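Carbonic anhydrase (PDB 1DDZ) probably catalyses the reversible, zinc-dependent conversion of carbon dioxide and water to hydrogencarbonate and a proton, as a member of the beta class of carbonic anhydrases. Local coordinates at residues M10-E14 and A484-I488; K36-F40 and E462-V466; P321-G327 and V376-C382; Q355-S359 and H443-A447. All coordinates share one frame; numbering follows the deposited sequence.

Interaction 1: residues M10-E14 and A484-I488; sequences MSDLE and ANDDI
Ser11 and Asp486 make the polar centre of this contact: Ser11 OG donates over 2.7 Å to Asp486 OD1, which receives it on its anti lone pair, away from the other carboxylate oxygen. Ser11 is also the N-cap of helix 12-25. Its OG stands between the backbone N and the carbonyl carbon (chi1 63°), where it accepts a weak bond of 3.3 Å from Glu14 N, and Ser11 N answers by donating to Glu14 OE2 at 2.9 Å, which completes a capping box. Serine suits the place because one small hydroxyl both gives and accepts. Among backbone groups, Leu13 N donates to Asn485 O at 2.9 Å, pairing another amide of the first helical turn, while a water that accepts from Asp12 N at 2.9 Å lies within hydrogen-bonding distance of Asn485 OD1 and Asp487 O.

The apolar part belongs to Leu13. Its CD2 rests on Ala484 CB at 3.8 Å and its CD1 on the aliphatic and carboxyl carbons of Asp486, with the methyl of alanine small enough to let the two backbones draw close.

The charges are of one sign: Glu14 OE1 and Asp486 OD1 lie 4.4 Å apart, but each acid has a salt bridge to the second subunit, Glu14 to its Arg410 and Asp486 to its Arg407. With an alanine in place of Asp486, Ser11 OG would probably lose its acceptor and Arg407 of the second subunit its mate. The helix start and those arginines are likely to favour the ionised acids, tying both chain ends into the subunit interface.

Interaction 2: residues K36-F40 and E462-V466; sequences KSNIF and EVQGV
Gln464 and Phe40 are brought together by their torsions. In Gln464, CG is anti to the backbone N (chi1 169°) and the chain then bends at chi2 (78°), presenting the flat amide to helix 38-53. In Phe40, CG lies beside the backbone N (chi1 -65°), and the ring atoms CE1, CZ and CE2 reach the strand. The two side chains come from opposite directions with their planes at right angles, Phe40 CE1 standing 4.0 Å from Gln464 CD. Farther along the strand, Val466 CG2 presses against Phe40 CE2 at 3.5 Å, and Ile39 sends CD1 to within 3.9 Å of Gln464 CG. The long, branched isoleucine spans the distance from helix to strand, while its own CG1 lies over one face of the Phe40 ring, toward the rim.

The polar link is indirect. Ser37, the N-cap, accepts from Ile39 N at 3.2 Å in a nearly straight bond, and its OG also meets a water at 2.9 Å; that water donates to Glu462 OE1 at 3.1 Å. Glu462 has a further weak, long ion pair with Arg378.

An alanine at Gln464 would probably open a gap beside Phe40 and Ile39, taking away the methylene and amide they rest against. No direct hydrogen bond joins the two segments, so the helix start is held to strand 462-468 by van der Waals contact at the buried end and by a water bridge near the N-cap.

Interaction 3: residues P321-G327 and V376-C382; sequences PEILWIG and VKRVVVC
Trp325 lies across two residues of the neighbouring strand and fits each differently. Val380 CG1 fills the hollow under one face of the indole, 4.0 Å from the centroid of the six-membered ring and 18° off its normal, a CH-pi contact. Cys382 then comes in obliquely, with CB only 3.4 Å from Trp325 CZ2 and SG making a sulfur-aromatic contact. The ring reaches both because CG is anti to the backbone N (chi1 -173°), laying the indole over Val380 and bringing its CZ2 alongside Cys382. Gly327 belongs to the same fit, since a CB there would crowd Trp325 NE1.

On the same face, Ile323 CG2 wedges into the bend of Arg378, 3.4 Å from Arg378 CB and tight against the guanidinium. On the opposite face, Val379 CG1 nests in the notch formed by Leu324 CD1 and Ile326 CD1, 3.9 Å from each. At the start of the pair, Val376 fits under the turn of chain at Pro321 and Glu322, its CG1 3.3 Å from Pro321 O.

The backbones allow this close fit by running parallel, their axes 15° apart, with straight bonds such as Val380 N to Leu324 O (2.8 Å). Glu322 O accepts from Lys377 N and, weakly, from Arg378 N.

Helix 361-373 packs on Leu324, while Val445 of helix 426-447 packs on Val379 and Val381. These are adjacent inner strands of the five-stranded sheet in an alpha-beta-alpha fold, and at their C-terminal ends, one and two residues beyond Gly327 and Cys382, stand Cys328 and His384, which bind zinc with Asp330 and Cys387.

Interaction 4: residues Q355-S359 and H443-A447; sequences QCIHS and HNVCA
Asn444 has the most surface buried here, and it meets Cys356 and His358 through one amide. ND2 donates to Cys356 O at 3.0 Å with an angle of 146° at the hydrogen, arriving from above the carbonyl plane. CG beside the backbone N (chi1 -69°) sends the amide out from the helix to this loop carbonyl. Asparagine suits the spot because its short chain brings an N-H to the buried carbonyl of Cys356.

His358 packs against this amide, crossing Asn444 at about a right angle, ring and amide planes turned 43° apart. ND2 stands over one face near the rim, while OD1 touches His358 CE1 at 3.1 Å. The two nitrogens of the imidazole have other partners. A water in the ring plane lies 2.6 Å from His358 ND1 and donates to Asn444 O at 2.7 Å, and His358 NE2 is hydrogen-bonded to Asp411 OD2 of the second subunit. The ring is thus fixed by a polar partner at each nitrogen as well as by the amide, and a histidine can serve both sides at once.

Cys356 adds the apolar share. Its SG packs on Val445 CG1 at 3.8 Å, a small, polarisable group beside one methyl of the branched valine.

The loop 355-359, between strand 346-351 and helix 361-373, is thereby fastened to residues 443-447 of helix 426-447. Beneath them Cys356 and Val445 rest on Val381 of strand 378-384; farther round, Cys446 and Ala447 touch Leu13 of helix 12-25, and His358 meets His408 of the second subunit edge-to-face.

Interactions 2 and 3 share one sheet: Gln464 N and Val379 O, 2.8 Å apart, form a probable hydrogen bond between neighbouring strands, and the centres of the two contacts are about 9 Å apart. Interaction 4 backs this sheet, Val445 CG1 lying 3.8 Å from Val381 CG2, and Val445 also meets Val463 of interaction 2. Interaction 1 meets interaction 4 through Leu13, whose CD2 lies 3.7 Å from Cys446 CB; both touch the second subunit. Interaction 3 comes nearest the zinc ion held by Cys328, Asp330, His384 and Cys387, Gly327 being about 8 Å away, against about 12 Å for the Val466 side chain and 13 Å for that of Cys356; interaction 1 is remote.

Interaction 1: residues M10-E14 and A484-I488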
loop_
_atom_site.group_PDB
_atom_site.type_symbol
_atom_site.label_atom_id
_atom_site.label_comp_id
_atom_site.label_asym_id
_atom_site.label_seq_id
_atom_site.Cartn_x
_atom_site.Cartn_y
_atom_site.Cartn_z
ATOM N N MET A 10 5.128 24.027 -18.285
ATOM C CA MET A 10 4.212 23.423 -17.331
ATOM C C MET A 10 3.049 22.904 -18.130
ATOM O O MET A 10 2.805 23.394 -19.221
ATOM C CB MET A 10 3.708 24.485 -16.357
ATOM C CG MET A 10 4.796 25.156 -15.548
ATOM S SD MET A 10 4.084 26.358 -14.435
ATOM C CE MET A 10 3.642 27.662 -15.583
ATOM N N SER A 11 2.353 21.903 -17.613
ATOM C CA SER A 11 1.195 21.381 -18.325
ATOM C C SER A 11 0.040 22.296 -17.971
ATOM O O SER A 11 0.140 23.102 -17.039
ATOM C CB SER A 11 0.852 19.961 -17.859
ATOM O OG SER A 11 0.490 19.944 -16.487
ATOM N N ASP A 12 -1.067 22.131 -18.674
ATOM C CA ASP A 12 -2.254 22.906 -18.415
ATOM C C ASP A 12 -2.757 22.689 -17.003
ATOM O O ASP A 12 -3.230 23.632 -16.372
ATOM C CB ASP A 12 -3.334 22.539 -19.406
ATOM C CG ASP A 12 -2.972 22.932 -20.823
ATOM O OD1 ASP A 12 -2.003 23.711 -21.008
ATOM O OD2 ASP A 12 -3.663 22.463 -21.751
ATOM N N LEU A 13 -2.643 21.458 -16.494
ATOM C CA LEU A 13 -3.080 21.180 -15.128
ATOM C C LEU A 13 -2.258 22.043 -14.176
ATOM O O LEU A 13 -2.803 22.693 -13.292
ATOM C CB LEU A 13 -2.871 19.718 -14.762
ATOM C CG LEU A 13 -3.996 18.983 -14.032
ATOM C CD1 LEU A 13 -3.375 17.903 -13.184
ATOM C CD2 LEU A 13 -4.824 19.900 -13.192
ATOM N N GLU A 14 -0.942 22.020 -14.356
ATOM C CA GLU A 14 -0.015 22.802 -13.535
ATOM C C GLU A 14 -0.360 24.293 -13.538
ATOM O O GLU A 14 -0.418 24.926 -12.484
ATOM C CB GLU A 14 1.433 22.575 -14.005
ATOM C CG GLU A 14 2.183 21.485 -13.209
ATOM C CD GLU A 14 3.170 20.636 -14.030
ATOM O OE1 GLU A 14 3.528 19.537 -13.537
ATOM O OE2 GLU A 14 3.589 21.052 -15.140
ATOM N N ALA A 484 -8.349 19.710 -17.513
ATOM C CA ALA A 484 -7.024 20.275 -17.651
ATOM C C ALA A 484 -6.049 19.140 -17.975
ATOM O O ALA A 484 -5.841 18.213 -17.183
ATOM C CB ALA A 484 -6.621 20.990 -16.360
ATOM N N ASN A 485 -5.473 19.206 -19.160
ATOM C CA ASN A 485 -4.528 18.200 -19.597
ATOM C C ASN A 485 -3.280 18.277 -18.754
ATOM O O ASN A 485 -2.790 19.365 -18.462
ATOM C CB ASN A 485 -4.158 18.426 -21.056
ATOM C CG ASN A 485 -3.244 17.364 -21.573
ATOM O OD1 ASN A 485 -2.040 17.575 -21.696
ATOM N ND2 ASN A 485 -3.795 16.179 -21.819
ATOM N N ASP A 486 -2.784 17.131 -18.323
ATOM C CA ASP A 486 -1.593 17.135 -17.521
ATOM C C ASP A 486 -0.369 16.630 -18.272
ATOM O O ASP A 486 0.603 16.219 -17.656
ATOM C CB ASP A 486 -1.807 16.338 -16.243
ATOM C CG ASP A 486 -0.671 16.525 -15.249
ATOM O OD1 ASP A 486 -0.088 17.635 -15.186
ATOM O OD2 ASP A 486 -0.347 15.556 -14.537
ATOM N N ASP A 487 -0.369 16.741 -19.595
ATOM C CA ASP A 487 0.776 16.279 -20.370
ATOM C C ASP A 487 1.841 17.364 -20.582
ATOM O O ASP A 487 1.523 18.520 -20.852
ATOM C CB ASP A 487 0.310 15.680 -21.707
ATOM C CG ASP A 487 -0.624 14.459 -21.529
ATOM O OD1 ASP A 487 -0.494 13.711 -20.532
ATOM O OD2 ASP A 487 -1.500 14.240 -22.398
ATOM N N ILE A 488 3.096 17.011 -20.325
ATOM C CA ILE A 488 4.210 17.930 -20.525
ATOM C C ILE A 488 4.903 17.569 -21.838
ATOM O O ILE A 488 5.103 18.433 -22.700
ATOM C CB ILE A 488 5.242 17.879 -19.361
ATOM C CG1 ILE A 488 5.786 16.457 -19.162
ATOM C CG2 ILE A 488 4.607 18.424 -18.098
ATOM C CD1 ILE A 488 6.891 16.312 -18.146
HETATM O O HOH W 1 -0.800 20.354 -20.960
#

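Interaction 2: residues K36-F40 and E462-V466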
loop_
_atom_site.group_PDB
_atom_site.type_symbol
_atom_site.label_atom_id
_atom_site.label_comp_id
_atom_site.label_asym_id
_atom_site.label_seq_id
_atom_site.Cartn_x
_atom_site.Cartn_y
_atom_site.Cartn_z
ATOM N N LYS A 36 -19.460 28.537 -6.731
ATOM C CA LYS A 36 -20.521 28.510 -7.743
ATOM C C LYS A 36 -21.484 27.303 -7.765
ATOM O O LYS A 36 -22.709 27.468 -7.875
ATOM C CB LYS A 36 -19.886 28.665 -9.124
ATOM C CG LYS A 36 -18.940 29.856 -9.240
ATOM C CD LYS A 36 -19.684 31.181 -9.266
ATOM C CE LYS A 36 -18.726 32.363 -9.196
ATOM N NZ LYS A 36 -18.111 32.524 -7.845
ATOM N N SER A 37 -20.923 26.099 -7.707
ATOM C CA SER A 37 -21.695 24.870 -7.740
ATOM C C SER A 37 -22.967 24.886 -6.891
ATOM O O SER A 37 -23.104 25.644 -5.921
ATOM C CB SER A 37 -20.804 23.681 -7.339
ATOM O OG SER A 37 -21.531 22.457 -7.263
ATOM N N ASN A 38 -23.907 24.028 -7.268
ATOM C CA ASN A 38 -25.152 23.924 -6.542
ATOM C C ASN A 38 -24.912 23.256 -5.187
ATOM O O ASN A 38 -25.746 23.370 -4.297
ATOM C CB ASN A 38 -26.253 23.240 -7.384
ATOM C CG ASN A 38 -26.258 21.721 -7.270
ATOM O OD1 ASN A 38 -27.318 21.117 -7.062
ATOM N ND2 ASN A 38 -25.101 21.093 -7.464
ATOM N N ILE A 39 -23.735 22.655 -4.988
ATOM C CA ILE A 39 -23.449 22.038 -3.698
ATOM C C ILE A 39 -23.366 23.092 -2.599
ATOM O O ILE A 39 -23.720 22.835 -1.462
ATOM C CB ILE A 39 -22.158 21.154 -3.670
ATOM C CG1 ILE A 39 -20.903 21.946 -4.026
ATOM C CG2 ILE A 39 -22.347 19.927 -4.536
ATOM C CD1 ILE A 39 -19.648 21.232 -3.615
ATOM N N PHE A 40 -22.915 24.290 -2.949
ATOM C CA PHE A 40 -22.820 25.364 -1.974
ATOM C C PHE A 40 -24.239 25.843 -1.655
ATOM O O PHE A 40 -24.605 26.043 -0.504
ATOM C CB PHE A 40 -21.945 26.477 -2.531
ATOM C CG PHE A 40 -20.527 26.062 -2.741
ATOM C CD1 PHE A 40 -20.027 25.879 -4.026
ATOM C CD2 PHE A 40 -19.694 25.831 -1.651
ATOM C CE1 PHE A 40 -18.716 25.476 -4.227
ATOM C CE2 PHE A 40 -18.376 25.429 -1.839
ATOM C CZ PHE A 40 -17.886 25.249 -3.134
ATOM N N GLU A 462 -16.125 16.841 -12.885
ATOM C CA GLU A 462 -15.658 18.037 -12.198
ATOM C C GLU A 462 -14.966 17.683 -10.885
ATOM O O GLU A 462 -15.466 16.878 -10.110
ATOM C CB GLU A 462 -16.863 18.932 -11.932
ATOM C CG GLU A 462 -16.620 20.109 -11.027
ATOM C CD GLU A 462 -17.870 20.940 -10.821
ATOM O OE1 GLU A 462 -18.642 20.630 -9.886
ATOM O OE2 GLU A 462 -18.085 21.897 -11.599
ATOM N N VAL A 463 -13.774 18.210 -10.673
ATOM C CA VAL A 463 -13.056 17.960 -9.423
ATOM C C VAL A 463 -13.183 19.239 -8.600
ATOM O O VAL A 463 -12.664 20.286 -8.983
ATOM C CB VAL A 463 -11.569 17.641 -9.658
ATOM C CG1 VAL A 463 -10.877 17.391 -8.323
ATOM C CG2 VAL A 463 -11.420 16.424 -10.588
ATOM N N GLN A 464 -13.894 19.151 -7.487
ATOM C CA GLN A 464 -14.146 20.282 -6.595
ATOM C C GLN A 464 -13.387 20.173 -5.265
ATOM O O GLN A 464 -13.248 19.086 -4.688
ATOM C CB GLN A 464 -15.661 20.369 -6.350
ATOM C CG GLN A 464 -16.120 21.307 -5.255
ATOM C CD GLN A 464 -16.120 22.774 -5.669
ATOM O OE1 GLN A 464 -15.303 23.571 -5.194
ATOM N NE2 GLN A 464 -17.047 23.136 -6.523
ATOM N N GLY A 465 -12.863 21.304 -4.809
ATOM C CA GLY A 465 -12.132 21.384 -3.552
ATOM C C GLY A 465 -13.032 22.180 -2.615
ATOM O O GLY A 465 -13.602 23.208 -3.017
ATOM N N VAL A 466 -13.116 21.764 -1.359
ATOM C CA VAL A 466 -14.042 22.392 -0.422
ATOM C C VAL A 466 -13.473 22.294 1.003
ATOM O O VAL A 466 -12.608 21.460 1.257
ATOM C CB VAL A 466 -15.433 21.639 -0.591
ATOM C CG1 VAL A 466 -15.782 20.779 0.593
ATOM C CG2 VAL A 466 -16.542 22.580 -0.987
HETATM O O HOH W 2 -18.978 21.062 -6.843
#

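Interaction 3: residues P321-G327 and V376-C382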
loop_
_atom_site.group_PDB
_atom_site.type_symbol
_atom_site.label_atom_id
_atom_site.label_comp_id
_atom_site.label_asym_id
_atom_site.label_seq_id
_atom_site.Cartn_x
_atom_site.Cartn_y
_atom_site.Cartn_z
ATOM N N PRO A 321 -25.010 6.849 -6.825
ATOM C CA PRO A 321 -24.421 8.137 -6.476
ATOM C C PRO A 321 -23.781 8.841 -7.652
ATOM O O PRO A 321 -23.086 8.215 -8.439
ATOM C CB PRO A 321 -23.371 7.754 -5.421
ATOM C CG PRO A 321 -23.012 6.336 -5.786
ATOM C CD PRO A 321 -24.366 5.756 -6.072
ATOM N N GLU A 322 -23.974 10.151 -7.726
ATOM C CA GLU A 322 -23.391 10.949 -8.789
ATOM C C GLU A 322 -22.160 11.726 -8.319
ATOM O O GLU A 322 -21.576 12.498 -9.082
ATOM C CB GLU A 322 -24.440 11.872 -9.382
ATOM C CG GLU A 322 -25.473 11.118 -10.207
ATOM C CD GLU A 322 -26.818 11.827 -10.314
ATOM O OE1 GLU A 322 -27.731 11.246 -10.950
ATOM O OE2 GLU A 322 -26.973 12.942 -9.758
ATOM N N ILE A 323 -21.740 11.475 -7.079
ATOM C CA ILE A 323 -20.569 12.125 -6.496
ATOM C C ILE A 323 -19.725 11.245 -5.613
ATOM O O ILE A 323 -20.237 10.433 -4.854
ATOM C CB ILE A 323 -20.912 13.344 -5.612
ATOM C CG1 ILE A 323 -22.316 13.217 -5.038
ATOM C CG2 ILE A 323 -20.749 14.609 -6.385
ATOM C CD1 ILE A 323 -22.792 14.476 -4.378
ATOM N N LEU A 324 -18.418 11.437 -5.716
ATOM C CA LEU A 324 -17.475 10.734 -4.893
ATOM C C LEU A 324 -17.050 11.851 -3.948
ATOM O O LEU A 324 -16.684 12.949 -4.401
ATOM C CB LEU A 324 -16.249 10.300 -5.690
ATOM C CG LEU A 324 -15.280 9.214 -5.169
ATOM C CD1 LEU A 324 -13.889 9.556 -5.614
ATOM C CD2 LEU A 324 -15.313 8.968 -3.686
ATOM N N TRP A 325 -17.101 11.566 -2.654
ATOM C CA TRP A 325 -16.689 12.510 -1.642
ATOM C C TRP A 325 -15.493 11.893 -0.931
ATOM O O TRP A 325 -15.590 10.760 -0.458
ATOM C CB TRP A 325 -17.821 12.713 -0.643
ATOM C CG TRP A 325 -17.556 13.784 0.355
ATOM C CD1 TRP A 325 -16.775 13.700 1.478
ATOM C CD2 TRP A 325 -18.132 15.094 0.367
ATOM N NE1 TRP A 325 -16.848 14.876 2.191
ATOM C CE2 TRP A 325 -17.676 15.743 1.530
ATOM C CE3 TRP A 325 -18.996 15.779 -0.496
ATOM C CZ2 TRP A 325 -18.064 17.049 1.860
ATOM C CZ3 TRP A 325 -19.376 17.076 -0.169
ATOM C CH2 TRP A 325 -18.909 17.695 1.002
ATOM N N ILE A 326 -14.356 12.594 -0.915
ATOM C CA ILE A 326 -13.157 12.141 -0.221
ATOM C C ILE A 326 -12.978 13.075 0.980
ATOM O O ILE A 326 -12.646 14.251 0.815
ATOM C CB ILE A 326 -11.931 12.215 -1.119
ATOM C CG1 ILE A 326 -12.184 11.349 -2.355
ATOM C CG2 ILE A 326 -10.682 11.798 -0.322
ATOM C CD1 ILE A 326 -11.273 11.624 -3.539
ATOM N N GLY A 327 -13.233 12.565 2.182
ATOM C CA GLY A 327 -13.138 13.380 3.370
ATOM C C GLY A 327 -12.229 12.827 4.429
ATOM O O GLY A 327 -11.560 11.812 4.214
ATOM N N VAL A 376 -19.432 8.851 -11.851
ATOM C CA VAL A 376 -19.869 10.029 -11.089
ATOM C C VAL A 376 -19.456 11.315 -11.828
ATOM O O VAL A 376 -18.390 11.365 -12.432
ATOM C CB VAL A 376 -19.280 10.042 -9.652
ATOM C CG1 VAL A 376 -19.829 8.875 -8.859
ATOM C CG2 VAL A 376 -17.759 10.013 -9.680
ATOM N N LYS A 377 -20.285 12.353 -11.744
ATOM C CA LYS A 377 -20.011 13.628 -12.416
ATOM C C LYS A 377 -19.060 14.538 -11.651
ATOM O O LYS A 377 -18.402 15.379 -12.247
ATOM C CB LYS A 377 -21.314 14.392 -12.659
ATOM C CG LYS A 377 -22.369 13.607 -13.422
ATOM C CD LYS A 377 -21.920 13.237 -14.840
ATOM C CE LYS A 377 -22.920 12.296 -15.513
ATOM N NZ LYS A 377 -22.566 12.014 -16.936
ATOM N N ARG A 378 -18.997 14.376 -10.330
ATOM C CA ARG A 378 -18.126 15.199 -9.497
ATOM C C ARG A 378 -17.333 14.430 -8.476
ATOM O O ARG A 378 -17.816 13.466 -7.909
ATOM C CB ARG A 378 -18.940 16.226 -8.712
ATOM C CG ARG A 378 -19.113 17.556 -9.406
ATOM C CD ARG A 378 -20.500 17.721 -10.021
ATOM N NE ARG A 378 -21.385 18.529 -9.176
ATOM C CZ ARG A 378 -22.281 18.025 -8.329
ATOM N NH1 ARG A 378 -22.423 16.706 -8.197
ATOM N NH2 ARG A 378 -23.068 18.843 -7.645
ATOM N N VAL A 379 -16.115 14.880 -8.222
ATOM C CA VAL A 379 -15.299 14.284 -7.189
ATOM C C VAL A 379 -15.022 15.468 -6.279
ATOM O O VAL A 379 -14.526 16.501 -6.752
ATOM C CB VAL A 379 -13.976 13.714 -7.725
ATOM C CG1 VAL A 379 -13.084 13.282 -6.567
ATOM C CG2 VAL A 379 -14.259 12.511 -8.646
ATOM N N VAL A 380 -15.401 15.352 -5.012
ATOM C CA VAL A 380 -15.183 16.420 -4.045
ATOM C C VAL A 380 -14.149 16.041 -2.991
ATOM O O VAL A 380 -14.267 14.982 -2.390
ATOM C CB VAL A 380 -16.512 16.781 -3.314
ATOM C CG1 VAL A 380 -16.274 17.860 -2.246
ATOM C CG2 VAL A 380 -17.560 17.254 -4.314
ATOM N N VAL A 381 -13.093 16.842 -2.831
ATOM C CA VAL A 381 -12.099 16.595 -1.777
ATOM C C VAL A 381 -12.477 17.600 -0.681
ATOM O O VAL A 381 -12.468 18.820 -0.909
ATOM C CB VAL A 381 -10.610 16.836 -2.219
ATOM C CG1 VAL A 381 -9.675 16.680 -1.026
ATOM C CG2 VAL A 381 -10.196 15.850 -3.313
ATOM N N CYS A 382 -12.851 17.085 0.489
ATOM C CA CYS A 382 -13.265 17.938 1.585
ATOM C C CYS A 382 -12.370 17.881 2.803
ATOM O O CYS A 382 -12.101 16.806 3.343
ATOM C CB CYS A 382 -14.685 17.596 2.004
ATOM S SG CYS A 382 -15.364 18.683 3.299
#

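Interaction 4: residues Q355-S359 and H443-A447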
loop_
_atom_site.group_PDB
_atom_site.type_symbol
_atom_site.label_atom_id
_atom_site.label_comp_id
_atom_site.label_asym_id
_atom_site.label_seq_id
_atom_site.Cartn_x
_atom_site.Cartn_y
_atom_site.Cartn_z
ATOM N N GLN A 355 -6.355 12.633 2.561
ATOM C CA GLN A 355 -5.229 12.484 1.636
ATOM C C GLN A 355 -5.598 11.770 0.339
ATOM O O GLN A 355 -6.453 10.861 0.326
ATOM C CB GLN A 355 -4.098 11.700 2.288
ATOM C CG GLN A 355 -3.441 12.340 3.485
ATOM C CD GLN A 355 -2.634 13.540 3.112
ATOM O OE1 GLN A 355 -3.179 14.613 2.844
ATOM N NE2 GLN A 355 -1.332 13.391 3.137
ATOM N N CYS A 356 -4.972 12.221 -0.748
ATOM C CA CYS A 356 -5.155 11.641 -2.082
ATOM C C CYS A 356 -3.760 11.392 -2.618
ATOM O O CYS A 356 -3.364 11.988 -3.618
ATOM C CB CYS A 356 -5.889 12.613 -3.016
ATOM S SG CYS A 356 -7.560 12.930 -2.549
ATOM N N ILE A 357 -3.009 10.543 -1.922
ATOM C CA ILE A 357 -1.652 10.207 -2.285
ATOM C C ILE A 357 -1.628 9.577 -3.681
ATOM O O ILE A 357 -2.506 8.779 -4.018
ATOM C CB ILE A 357 -1.064 9.309 -1.203
ATOM C CG1 ILE A 357 -1.020 10.096 0.115
ATOM C CG2 ILE A 357 0.288 8.783 -1.606
ATOM C CD1 ILE A 357 -0.872 9.247 1.365
ATOM N N HIS A 358 -0.666 9.997 -4.511
ATOM C CA HIS A 358 -0.534 9.526 -5.898
ATOM C C HIS A 358 -0.638 8.023 -6.063
ATOM O O HIS A 358 -1.358 7.537 -6.932
ATOM C CB HIS A 358 0.815 9.939 -6.508
ATOM C CG HIS A 358 0.985 11.412 -6.681
ATOM N ND1 HIS A 358 0.104 12.170 -7.411
ATOM C CD2 HIS A 358 1.952 12.257 -6.257
ATOM C CE1 HIS A 358 0.519 13.422 -7.441
ATOM N NE2 HIS A 358 1.639 13.500 -6.747
ATOM N N SER A 359 0.114 7.302 -5.235
ATOM C CA SER A 359 0.168 5.859 -5.292
ATOM C C SER A 359 -0.637 5.098 -4.241
ATOM O O SER A 359 -0.416 3.926 -4.058
ATOM C CB SER A 359 1.611 5.444 -5.209
ATOM O OG SER A 359 2.253 6.238 -4.241
ATOM N N HIS A 443 -5.287 18.560 -6.807
ATOM C CA HIS A 443 -4.302 18.486 -7.865
ATOM C C HIS A 443 -4.015 17.018 -8.137
ATOM O O HIS A 443 -4.141 16.583 -9.276
ATOM C CB HIS A 443 -3.019 19.219 -7.468
ATOM C CG HIS A 443 -2.119 19.539 -8.627
ATOM N ND1 HIS A 443 -1.155 20.526 -8.576
ATOM C CD2 HIS A 443 -2.020 18.987 -9.860
ATOM C CE1 HIS A 443 -0.499 20.565 -9.719
ATOM N NE2 HIS A 443 -1.002 19.641 -10.517
ATOM N N ASN A 444 -3.712 16.266 -7.079
ATOM C CA ASN A 444 -3.429 14.836 -7.167
ATOM C C ASN A 444 -4.554 14.043 -7.836
ATOM O O ASN A 444 -4.282 13.217 -8.693
ATOM C CB ASN A 444 -3.139 14.246 -5.787
ATOM C CG ASN A 444 -1.836 14.722 -5.207
ATOM O OD1 ASN A 444 -1.105 15.470 -5.844
ATOM N ND2 ASN A 444 -1.518 14.267 -3.995
ATOM N N VAL A 445 -5.822 14.289 -7.505
ATOM C CA VAL A 445 -6.858 13.512 -8.189
ATOM C C VAL A 445 -6.945 13.896 -9.656
ATOM O O VAL A 445 -7.202 13.048 -10.492
ATOM C CB VAL A 445 -8.277 13.461 -7.462
ATOM C CG1 VAL A 445 -8.238 14.070 -6.099
ATOM C CG2 VAL A 445 -9.393 14.005 -8.298
ATOM N N CYS A 446 -6.672 15.158 -9.971
ATOM C CA CYS A 446 -6.707 15.638 -11.351
ATOM C C CYS A 446 -5.589 15.004 -12.174
ATOM O O CYS A 446 -5.750 14.730 -13.372
ATOM C CB CYS A 446 -6.555 17.159 -11.391
ATOM S SG CYS A 446 -8.020 18.059 -10.818
ATOM N N ALA A 447 -4.459 14.775 -11.515
ATOM C CA ALA A 447 -3.301 14.185 -12.143
ATOM C C ALA A 447 -3.337 12.642 -12.245
ATOM O O ALA A 447 -2.486 12.071 -12.907
ATOM C CB ALA A 447 -2.031 14.663 -11.430
HETATM O O HOH W 3 -1.937 11.884 -9.021
#